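Local coordinates for protein CRISPR-associated endonuclease/helicase Cas3 (Thermus thermophilus HB8, PDB 3SK9) that cuts single-stranded DNA through its metal-dependent HD nuclease domain, the part present here, as the endonuclease/helicase of CRISPR antiviral defence, at residues A[113-118]-A[135-140]; A[118-123]-A[169-174]; A[202-207]-A[260-265]. One frame throughout, in Å; residues are numbered along the deposited sequence.

Interaction 1 of 3, residues A[113-118]-A[135-140]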
loop_
_atom_site.group_PDB
_atom_site.type_symbol
_atom_site.label_atom_id
_atom_site.label_comp_id
_atom_site.label_asym_id
_atom_site.label_seq_id
_atom_site.Cartn_x
_atom_site.Cartn_y
_atom_site.Cartn_z
ATOM N N PHE A 113 -12.373 3.060 -3.853
ATOM C CA PHE A 113 -11.596 3.946 -4.752
ATOM C C PHE A 113 -10.215 3.392 -5.004
ATOM O O PHE A 113 -9.711 3.450 -6.140
ATOM C CB PHE A 113 -11.492 5.351 -4.200
ATOM C CG PHE A 113 -12.812 6.108 -4.223
ATOM C CD1 PHE A 113 -13.132 6.932 -5.284
ATOM C CD2 PHE A 113 -13.713 5.966 -3.191
ATOM C CE1 PHE A 113 -14.337 7.643 -5.288
ATOM C CE2 PHE A 113 -14.916 6.675 -3.191
ATOM C CZ PHE A 113 -15.219 7.503 -4.236
ATOM N N THR A 114 -9.574 2.809 -3.993
ATOM C CA THR A 114 -8.231 2.273 -4.245
ATOM C C THR A 114 -8.366 1.208 -5.339
ATOM O O THR A 114 -7.563 1.157 -6.284
ATOM C CB THR A 114 -7.631 1.629 -2.966
ATOM O OG1 THR A 114 -7.418 2.643 -1.997
ATOM C CG2 THR A 114 -6.274 0.879 -3.290
ATOM N N GLU A 115 -9.361 0.332 -5.214
ATOM C CA GLU A 115 -9.491 -0.728 -6.209
ATOM C C GLU A 115 -9.717 -0.143 -7.634
ATOM O O GLU A 115 -9.075 -0.564 -8.589
ATOM C CB GLU A 115 -10.585 -1.729 -5.825
ATOM C CG GLU A 115 -10.866 -2.793 -6.928
ATOM C CD GLU A 115 -11.981 -3.745 -6.575
ATOM O OE1 GLU A 115 -12.540 -3.624 -5.463
ATOM O OE2 GLU A 115 -12.289 -4.636 -7.402
ATOM N N LEU A 116 -10.639 0.817 -7.779
ATOM C CA LEU A 116 -10.894 1.407 -9.105
ATOM C C LEU A 116 -9.652 2.089 -9.670
ATOM O O LEU A 116 -9.392 1.965 -10.853
ATOM C CB LEU A 116 -12.017 2.413 -9.051
ATOM C CG LEU A 116 -13.385 1.790 -8.755
ATOM C CD1 LEU A 116 -14.415 2.904 -8.538
ATOM C CD2 LEU A 116 -13.745 0.898 -9.901
ATOM N N PHE A 117 -8.922 2.814 -8.833
ATOM C CA PHE A 117 -7.757 3.558 -9.299
ATOM C C PHE A 117 -6.685 2.576 -9.748
ATOM O O PHE A 117 -6.060 2.761 -10.797
ATOM C CB PHE A 117 -7.166 4.473 -8.202
ATOM C CG PHE A 117 -8.109 5.568 -7.731
ATOM C CD1 PHE A 117 -9.199 5.951 -8.483
ATOM C CD2 PHE A 117 -7.860 6.228 -6.538
ATOM C CE1 PHE A 117 -10.031 6.967 -8.044
ATOM C CE2 PHE A 117 -8.694 7.262 -6.111
ATOM C CZ PHE A 117 -9.770 7.614 -6.850
ATOM N N LEU A 118 -6.480 1.514 -8.958
ATOM C CA LEU A 118 -5.372 0.610 -9.233
ATOM C C LEU A 118 -5.653 -0.243 -10.474
ATOM O O LEU A 118 -4.687 -0.644 -11.146
ATOM C CB LEU A 118 -5.037 -0.270 -8.016
ATOM C CG LEU A 118 -4.368 0.489 -6.860
ATOM C CD1 LEU A 118 -3.962 -0.492 -5.701
ATOM C CD2 LEU A 118 -3.129 1.228 -7.369
ATOM N N LEU A 135 -4.829 -7.743 -8.205
ATOM C CA LEU A 135 -4.058 -7.010 -7.183
ATOM C C LEU A 135 -4.857 -5.797 -6.720
ATOM O O LEU A 135 -4.822 -5.403 -5.550
ATOM C CB LEU A 135 -2.725 -6.499 -7.741
ATOM C CG LEU A 135 -1.622 -7.591 -7.835
ATOM C CD1 LEU A 135 -0.440 -7.115 -8.712
ATOM C CD2 LEU A 135 -1.142 -7.963 -6.433
ATOM N N ALA A 136 -5.603 -5.206 -7.641
ATOM C CA ALA A 136 -6.420 -4.033 -7.250
ATOM C C ALA A 136 -7.442 -4.413 -6.157
ATOM O O ALA A 136 -7.637 -3.679 -5.163
ATOM C CB ALA A 136 -7.130 -3.498 -8.486
ATOM N N ALA A 137 -8.108 -5.551 -6.330
ATOM C CA ALA A 137 -8.990 -6.080 -5.272
ATOM C C ALA A 137 -8.248 -6.481 -3.999
ATOM O O ALA A 137 -8.771 -6.283 -2.907
ATOM C CB ALA A 137 -9.822 -7.280 -5.772
ATOM N N ALA A 138 -7.049 -7.072 -4.113
ATOM C CA ALA A 138 -6.231 -7.377 -2.919
ATOM C C ALA A 138 -5.993 -6.148 -2.029
ATOM O O ALA A 138 -5.882 -6.240 -0.796
ATOM C CB ALA A 138 -4.854 -7.999 -3.355
ATOM N N LEU A 139 -5.864 -4.986 -2.667
ATOM C CA LEU A 139 -5.525 -3.746 -1.953
ATOM C C LEU A 139 -6.759 -2.920 -1.664
ATOM O O LEU A 139 -6.644 -1.819 -1.183
ATOM C CB LEU A 139 -4.517 -2.919 -2.802
ATOM C CG LEU A 139 -3.228 -3.785 -3.005
ATOM C CD1 LEU A 139 -2.369 -3.280 -4.158
ATOM C CD2 LEU A 139 -2.413 -3.831 -1.702
ATOM N N GLY A 140 -7.950 -3.482 -1.917
ATOM C CA GLY A 140 -9.200 -2.731 -1.790
ATOM C C GLY A 140 -9.859 -2.803 -0.416
ATOM O O GLY A 140 -9.204 -3.066 0.593
#

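Interaction 2 of 3, residues A[118-123]-A[169-174]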
loop_
_atom_site.group_PDB
_atom_site.type_symbol
_atom_site.label_atom_id
_atom_site.label_comp_id
_atom_site.label_asym_id
_atom_site.label_seq_id
_atom_site.Cartn_x
_atom_site.Cartn_y
_atom_site.Cartn_z
ATOM N N LEU A 118 -6.480 1.514 -8.958
ATOM C CA LEU A 118 -5.372 0.610 -9.233
ATOM C C LEU A 118 -5.653 -0.243 -10.474
ATOM O O LEU A 118 -4.687 -0.644 -11.146
ATOM C CB LEU A 118 -5.037 -0.270 -8.016
ATOM C CG LEU A 118 -4.368 0.489 -6.860
ATOM C CD1 LEU A 118 -3.962 -0.492 -5.701
ATOM C CD2 LEU A 118 -3.129 1.228 -7.369
ATOM N N ARG A 119 -6.935 -0.533 -10.773
ATOM C CA ARG A 119 -7.270 -1.302 -11.971
ATOM C C ARG A 119 -6.702 -0.562 -13.178
ATOM O O ARG A 119 -6.123 -1.165 -14.083
ATOM C CB ARG A 119 -8.788 -1.495 -12.139
ATOM C CG ARG A 119 -9.371 -2.604 -11.217
ATOM C CD ARG A 119 -10.912 -2.667 -11.300
ATOM N NE ARG A 119 -11.403 -3.037 -12.626
ATOM C CZ ARG A 119 -11.794 -4.261 -12.981
ATOM N NH1 ARG A 119 -11.742 -5.278 -12.110
ATOM N NH2 ARG A 119 -12.242 -4.477 -14.224
ATOM N N ARG A 120 -6.863 0.752 -13.185
ATOM C CA ARG A 120 -6.319 1.565 -14.289
ATOM C C ARG A 120 -4.802 1.756 -14.206
ATOM O O ARG A 120 -4.084 1.575 -15.180
ATOM C CB ARG A 120 -7.003 2.934 -14.225
ATOM C CG ARG A 120 -6.824 3.818 -15.439
ATOM C CD ARG A 120 -8.064 4.682 -15.651
ATOM N NE ARG A 120 -9.266 3.891 -15.920
ATOM C CZ ARG A 120 -10.491 4.401 -16.056
ATOM N NH1 ARG A 120 -10.689 5.712 -15.941
ATOM N NH2 ARG A 120 -11.523 3.600 -16.308
ATOM N N LEU A 121 -4.326 2.158 -13.033
ATOM C CA LEU A 121 -2.976 2.619 -12.866
ATOM C C LEU A 121 -1.956 1.504 -13.002
ATOM O O LEU A 121 -0.871 1.730 -13.548
ATOM C CB LEU A 121 -2.819 3.285 -11.495
ATOM C CG LEU A 121 -3.081 4.790 -11.499
ATOM C CD1 LEU A 121 -4.338 5.195 -12.256
ATOM C CD2 LEU A 121 -3.150 5.236 -10.031
ATOM N N LEU A 122 -2.274 0.309 -12.499
ATOM C CA LEU A 122 -1.351 -0.830 -12.597
ATOM C C LEU A 122 -1.259 -1.321 -14.070
ATOM O O LEU A 122 -0.202 -1.760 -14.523
ATOM C CB LEU A 122 -1.775 -1.984 -11.657
ATOM C CG LEU A 122 -1.635 -1.684 -10.149
ATOM C CD1 LEU A 122 -2.142 -2.901 -9.348
ATOM C CD2 LEU A 122 -0.206 -1.301 -9.679
ATOM N N LYS A 123 -2.343 -1.209 -14.821
ATOM C CA LYS A 123 -2.260 -1.544 -16.217
ATOM C C LYS A 123 -1.420 -0.525 -16.986
ATOM O O LYS A 123 -0.690 -0.914 -17.899
ATOM C CB LYS A 123 -3.638 -1.684 -16.837
ATOM C CG LYS A 123 -4.468 -2.803 -16.253
ATOM C CD LYS A 123 -5.881 -2.852 -16.817
ATOM C CE LYS A 123 -6.757 -3.702 -15.824
ATOM N NZ LYS A 123 -8.170 -3.494 -15.979
ATOM N N ALA A 169 -2.888 13.734 -10.180
ATOM C CA ALA A 169 -2.278 13.675 -8.843
ATOM C C ALA A 169 -2.121 12.225 -8.358
ATOM O O ALA A 169 -1.122 11.871 -7.731
ATOM C CB ALA A 169 -3.114 14.469 -7.809
ATOM N N ARG A 170 -3.115 11.391 -8.636
ATOM C CA ARG A 170 -3.026 10.008 -8.175
ATOM C C ARG A 170 -1.964 9.259 -8.946
ATOM O O ARG A 170 -1.293 8.398 -8.384
ATOM C CB ARG A 170 -4.400 9.288 -8.159
ATOM C CG ARG A 170 -5.227 9.353 -9.404
ATOM C CD ARG A 170 -6.641 8.760 -9.168
ATOM N NE ARG A 170 -7.451 9.582 -8.278
ATOM C CZ ARG A 170 -8.601 10.173 -8.616
ATOM N NH1 ARG A 170 -9.125 10.025 -9.835
ATOM N NH2 ARG A 170 -9.232 10.915 -7.724
ATOM N N ARG A 171 -1.758 9.593 -10.227
ATOM C CA ARG A 171 -0.680 8.922 -10.949
ATOM C C ARG A 171 0.677 9.388 -10.431
ATOM O O ARG A 171 1.632 8.586 -10.290
ATOM C CB ARG A 171 -0.832 9.166 -12.451
ATOM C CG ARG A 171 -2.213 8.585 -12.956
ATOM C CD ARG A 171 -2.680 8.977 -14.391
ATOM N NE ARG A 171 -3.701 8.025 -14.896
ATOM C CZ ARG A 171 -4.928 7.863 -14.380
ATOM N NH1 ARG A 171 -5.344 8.588 -13.326
ATOM N NH2 ARG A 171 -5.755 6.960 -14.902
ATOM N N TRP A 172 0.752 10.685 -10.104
ATOM C CA TRP A 172 1.968 11.264 -9.491
ATOM C C TRP A 172 2.347 10.548 -8.192
ATOM O O TRP A 172 3.513 10.166 -7.980
ATOM C CB TRP A 172 1.752 12.763 -9.228
ATOM C CG TRP A 172 3.024 13.536 -8.826
ATOM C CD1 TRP A 172 3.827 14.312 -9.639
ATOM C CD2 TRP A 172 3.564 13.654 -7.507
ATOM N NE1 TRP A 172 4.866 14.850 -8.907
ATOM C CE2 TRP A 172 4.730 14.463 -7.597
ATOM C CE3 TRP A 172 3.198 13.124 -6.264
ATOM C CZ2 TRP A 172 5.519 14.763 -6.481
ATOM C CZ3 TRP A 172 3.973 13.424 -5.156
ATOM C CH2 TRP A 172 5.134 14.226 -5.279
ATOM N N LEU A 173 1.354 10.291 -7.352
ATOM C CA LEU A 173 1.638 9.623 -6.079
ATOM C C LEU A 173 2.155 8.183 -6.267
ATOM O O LEU A 173 3.116 7.746 -5.618
ATOM C CB LEU A 173 0.363 9.585 -5.232
ATOM C CG LEU A 173 -0.006 10.902 -4.558
ATOM C CD1 LEU A 173 -1.383 10.841 -4.062
ATOM C CD2 LEU A 173 0.980 11.259 -3.396
ATOM N N LEU A 174 1.496 7.422 -7.128
ATOM C CA LEU A 174 2.006 6.075 -7.435
ATOM C C LEU A 174 3.454 6.100 -7.968
ATOM O O LEU A 174 4.292 5.304 -7.577
ATOM C CB LEU A 174 1.102 5.409 -8.471
ATOM C CG LEU A 174 1.613 3.992 -8.842
ATOM C CD1 LEU A 174 0.428 3.136 -9.215
ATOM C CD2 LEU A 174 2.660 4.046 -9.994
#

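Interaction 3 of 3, residues A[202-207]-A[260-265]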
loop_
_atom_site.group_PDB
_atom_site.type_symbol
_atom_site.label_atom_id
_atom_site.label_comp_id
_atom_site.label_asym_id
_atom_site.label_seq_id
_atom_site.Cartn_x
_atom_site.Cartn_y
_atom_site.Cartn_z
ATOM N N VAL A 202 -0.015 -10.635 -1.065
ATOM C CA VAL A 202 0.020 -9.164 -1.035
ATOM C C VAL A 202 -1.137 -8.586 -0.217
ATOM O O VAL A 202 -0.979 -7.574 0.512
ATOM C CB VAL A 202 0.007 -8.600 -2.472
ATOM C CG1 VAL A 202 -0.325 -7.078 -2.489
ATOM C CG2 VAL A 202 1.365 -8.919 -3.179
ATOM N N MET A 203 -2.320 -9.193 -0.366
ATOM C CA MET A 203 -3.483 -8.784 0.415
ATOM C C MET A 203 -3.201 -8.762 1.913
ATOM O O MET A 203 -3.453 -7.758 2.578
ATOM C CB MET A 203 -4.649 -9.742 0.126
ATOM C CG MET A 203 -5.982 -9.332 0.751
ATOM S SD MET A 203 -6.132 -9.782 2.499
ATOM C CE MET A 203 -6.067 -11.572 2.370
ATOM N N ALA A 204 -2.722 -9.903 2.433
ATOM C CA ALA A 204 -2.485 -10.033 3.880
ATOM C C ALA A 204 -1.366 -9.061 4.303
ATOM O O ALA A 204 -1.415 -8.456 5.387
ATOM C CB ALA A 204 -2.104 -11.497 4.205
ATOM N N LEU A 205 -0.346 -8.927 3.454
ATOM C CA LEU A 205 0.785 -8.051 3.812
ATOM C C LEU A 205 0.293 -6.617 3.908
ATOM O O LEU A 205 0.670 -5.891 4.831
ATOM C CB LEU A 205 1.894 -8.149 2.759
ATOM C CG LEU A 205 3.137 -7.264 3.004
ATOM C CD1 LEU A 205 3.838 -7.657 4.285
ATOM C CD2 LEU A 205 4.101 -7.395 1.751
ATOM N N ALA A 206 -0.548 -6.200 2.956
ATOM C CA ALA A 206 -1.038 -4.811 2.944
ATOM C C ALA A 206 -1.941 -4.540 4.148
ATOM O O ALA A 206 -1.826 -3.476 4.765
ATOM C CB ALA A 206 -1.749 -4.472 1.648
ATOM N N SER A 207 -2.784 -5.514 4.513
ATOM C CA SER A 207 -3.613 -5.393 5.703
ATOM C C SER A 207 -2.774 -5.145 6.997
ATOM O O SER A 207 -3.016 -4.204 7.799
ATOM C CB SER A 207 -4.475 -6.631 5.861
ATOM O OG SER A 207 -5.098 -6.623 7.107
ATOM N N GLU A 260 2.984 -16.952 4.690
ATOM C CA GLU A 260 3.748 -15.892 5.384
ATOM C C GLU A 260 3.202 -15.761 6.798
ATOM O O GLU A 260 2.140 -16.345 7.139
ATOM C CB GLU A 260 3.682 -14.534 4.635
ATOM C CG GLU A 260 2.262 -13.951 4.518
ATOM C CD GLU A 260 2.118 -12.861 3.431
ATOM O OE1 GLU A 260 3.106 -12.512 2.765
ATOM O OE2 GLU A 260 1.002 -12.300 3.244
ATOM N N LEU A 261 3.939 -15.048 7.638
ATOM C CA LEU A 261 3.658 -15.027 9.073
ATOM C C LEU A 261 3.541 -13.605 9.593
ATOM O O LEU A 261 4.310 -12.710 9.177
ATOM C CB LEU A 261 4.825 -15.713 9.855
ATOM C CG LEU A 261 5.068 -17.171 9.480
ATOM C CD1 LEU A 261 6.440 -17.725 10.028
ATOM C CD2 LEU A 261 3.904 -18.063 9.955
ATOM N N PHE A 262 2.649 -13.417 10.562
ATOM C CA PHE A 262 2.515 -12.139 11.254
ATOM C C PHE A 262 2.318 -12.411 12.741
ATOM O O PHE A 262 1.793 -13.448 13.093
ATOM C CB PHE A 262 1.254 -11.387 10.728
ATOM C CG PHE A 262 1.283 -11.142 9.228
ATOM C CD1 PHE A 262 2.093 -10.169 8.686
ATOM C CD2 PHE A 262 0.508 -11.908 8.371
ATOM C CE1 PHE A 262 2.133 -9.957 7.313
ATOM C CE2 PHE A 262 0.560 -11.681 6.994
ATOM C CZ PHE A 262 1.373 -10.723 6.485
ATOM N N PRO A 263 2.690 -11.463 13.602
ATOM C CA PRO A 263 2.273 -11.591 15.012
ATOM C C PRO A 263 0.729 -11.562 15.186
ATOM O O PRO A 263 0.007 -10.759 14.539
ATOM C CB PRO A 263 2.924 -10.379 15.687
ATOM C CG PRO A 263 3.041 -9.353 14.579
ATOM C CD PRO A 263 3.328 -10.161 13.326
ATOM N N TYR A 264 0.231 -12.487 16.006
ATOM C CA TYR A 264 -1.156 -12.449 16.477
ATOM C C TYR A 264 -1.196 -11.622 17.763
ATOM O O TYR A 264 -0.632 -12.000 18.805
ATOM C CB TYR A 264 -1.688 -13.870 16.686
ATOM C CG TYR A 264 -3.058 -13.943 17.333
ATOM C CD1 TYR A 264 -4.215 -13.693 16.598
ATOM C CD2 TYR A 264 -3.186 -14.228 18.689
ATOM C CE1 TYR A 264 -5.470 -13.745 17.204
ATOM C CE2 TYR A 264 -4.430 -14.293 19.301
ATOM C CZ TYR A 264 -5.568 -14.049 18.557
ATOM O OH TYR A 264 -6.798 -14.132 19.183
ATOM N N ILE A 265 -1.858 -10.474 17.662
ATOM C CA ILE A 265 -1.864 -9.457 18.713
ATOM C C ILE A 265 -3.103 -9.617 19.599
ATOM O O ILE A 265 -4.036 -10.366 19.287
ATOM C CB ILE A 265 -1.833 -8.020 18.091
ATOM C CG1 ILE A 265 -0.661 -7.889 17.122
ATOM C CG2 ILE A 265 -1.744 -6.935 19.169
ATOM C CD1 ILE A 265 0.700 -7.839 17.803
ATOM O OXT ILE A 265 -3.197 -9.005 20.660
#

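Interaction 1 of 3, residues A[113-118]-A[135-140]
Glu-115 and Ala-136 bring the two backbones to their closest approach, with CA of Glu-115 4.6 Å from CA of Ala-136. Residues 113-118 are a run of helix 110-124. Residues 135-140 carry the last turn of helix 129-138 and the residues that leave it, helical phi/psi being lost at Leu-139. Such close spacing is possible because the side chain of Ala-136 is only a methyl group: its CB lies 3.5 Å from the backbone O of Glu-115 and also touches CB of Leu-118. Leu-118 reaches further with CD1, 3.6 Å from CD1 of Leu-139, and the two leucine side chains cross at about a right angle. Thr-114 CG2 packs 3.4 Å from the carbonyl O of Leu-139. The Thr-114 torsion (chi1 -66°) puts OG1 beside the backbone N and CG2 anti to that N, facing Leu-139. OG1 is hydrogen-bonded to Gly-77 N and His-74 O. Glu-115 has CG anti to the backbone N (chi1 174°), and its chain, extended beyond CG, runs beside Ala-136 and Ala-137. Its OE2 is 4.0 Å from Ala-137 CB, and OE1 is hydrogen-bonded to Ala-147 N. No hydrogen bond joins the two segments. The contact is buried packing of small and branched apolar groups, while its polar ends tie helix 110-124 to other loops. One of these carries His-74, a metal ligand of the HD nuclease site.

Interaction 2 of 3, residues A[118-123]-A[169-174]
Leu-121 lays its CD1 methyl over one face of the Arg-171 guanidinium, 3.4 Å above the plane and over its centre. Arg-171 CZ and NH2 are both 3.5 Å from Leu-121 CD1. Arg-120 approaches the same group differently: its CD lies at the edge, in the guanidinium plane, 3.3 Å from Arg-171 NH2. The side chain of Arg-171 is extended from CG to NE, with chi1 of -61° setting CG anti to the carbonyl carbon. The planes of the two guanidinium groups are 51° apart. Their charged atoms do not touch, Arg-120 NE being 4.8 Å from Arg-171 NH2. Deeper in the contact, Leu-121 CB packs 4.0 Å from Leu-174 CD1. The same Leu-174 methyl is also near Leu-118 CD2, at 4.4 Å. On its other branch, Leu-121 CD2 rests against the backbone O of Arg-170. These side chains fill the gap between helices 110-124 and 165-181, whose short segments have axes 11.1 Å apart and cross at -56°. Leu-73 touches both Leu-118 and Leu-174 and continues the apolar core. Arg-171 is held by a salt bridge from NH2 to Glu-124 OE2 and a hydrogen bond from NH1 to Lys-167 O. The segments share no hydrogen bond. The contact thus grades from buried leucines to an arginine whose flat face is used for apolar packing while its N-H groups bond to other partners. The carboxylate of Glu-124 probably offsets some of the repulsion between the two like charges.

Interaction 3 of 3, residues A[202-207]-A[260-265]
Ala-204 and Leu-205 meet Glu-260 and Phe-262 in the tightly packed part of this contact. Ala-204 CB sits 3.3 Å from Glu-260 OE2 and 3.9 Å from Phe-262 CE2, so one methyl touches both side chains. The tip of the Phe-262 ring reaches the helix backbone, with CZ 3.8 Å from Ala-204 O and equally far from Leu-205 CA. Both lie oblique to the ring. The side chains of Leu-205 and Phe-262 cross at about a right angle, and their contact is looser: CD1 of Leu-205 is 4.2 Å from CE1 of Phe-262. Glu-260 OE1 is hydrogen-bonded to Tyr-52 OH, whereas OE2 makes no hydrogen bond across the segments. Further along, the chain moves toward solvent: Tyr-264 and the C-terminal Ile-265 are exposed and do not touch residues 202-207. The strand runs nearly parallel to the helix, at 19° between the short segments. It pairs with antiparallel strand 253-257, whose Glu-257 also touches Ala-204 and Phe-262. Phe-208 meets the Phe-262 ring, and Val-71 of helix 60-71 packs on Leu-205. The C-terminal hairpin therefore lies against helix 196-213.

Overall arrangement
Interactions 1 and 2 share Leu-118 and both use helix 110-124, with centres 10 Å apart. They also touch where Phe-117 forms a cation-pi pair with Arg-170, the ring CZ being 3.3 Å from the guanidinium CZ. Interactions 1 and 3 have centres 18 Å apart. They are joined by Leu-139, whose CD2 is 3.5 Å from Ala-206 CB on helix 196-213. Interactions 2 and 3 do not touch and lie on opposite sides of the chain's centre. Of the metal-binding residues, His-74 and Asp-75 lie close to interaction 1: the Leu-139 side chain is about 5 Å from that of His-74, and Thr-114 about 6 Å from Asp-75. Helix 196-213 itself carries Asp-210, a further metal ligand.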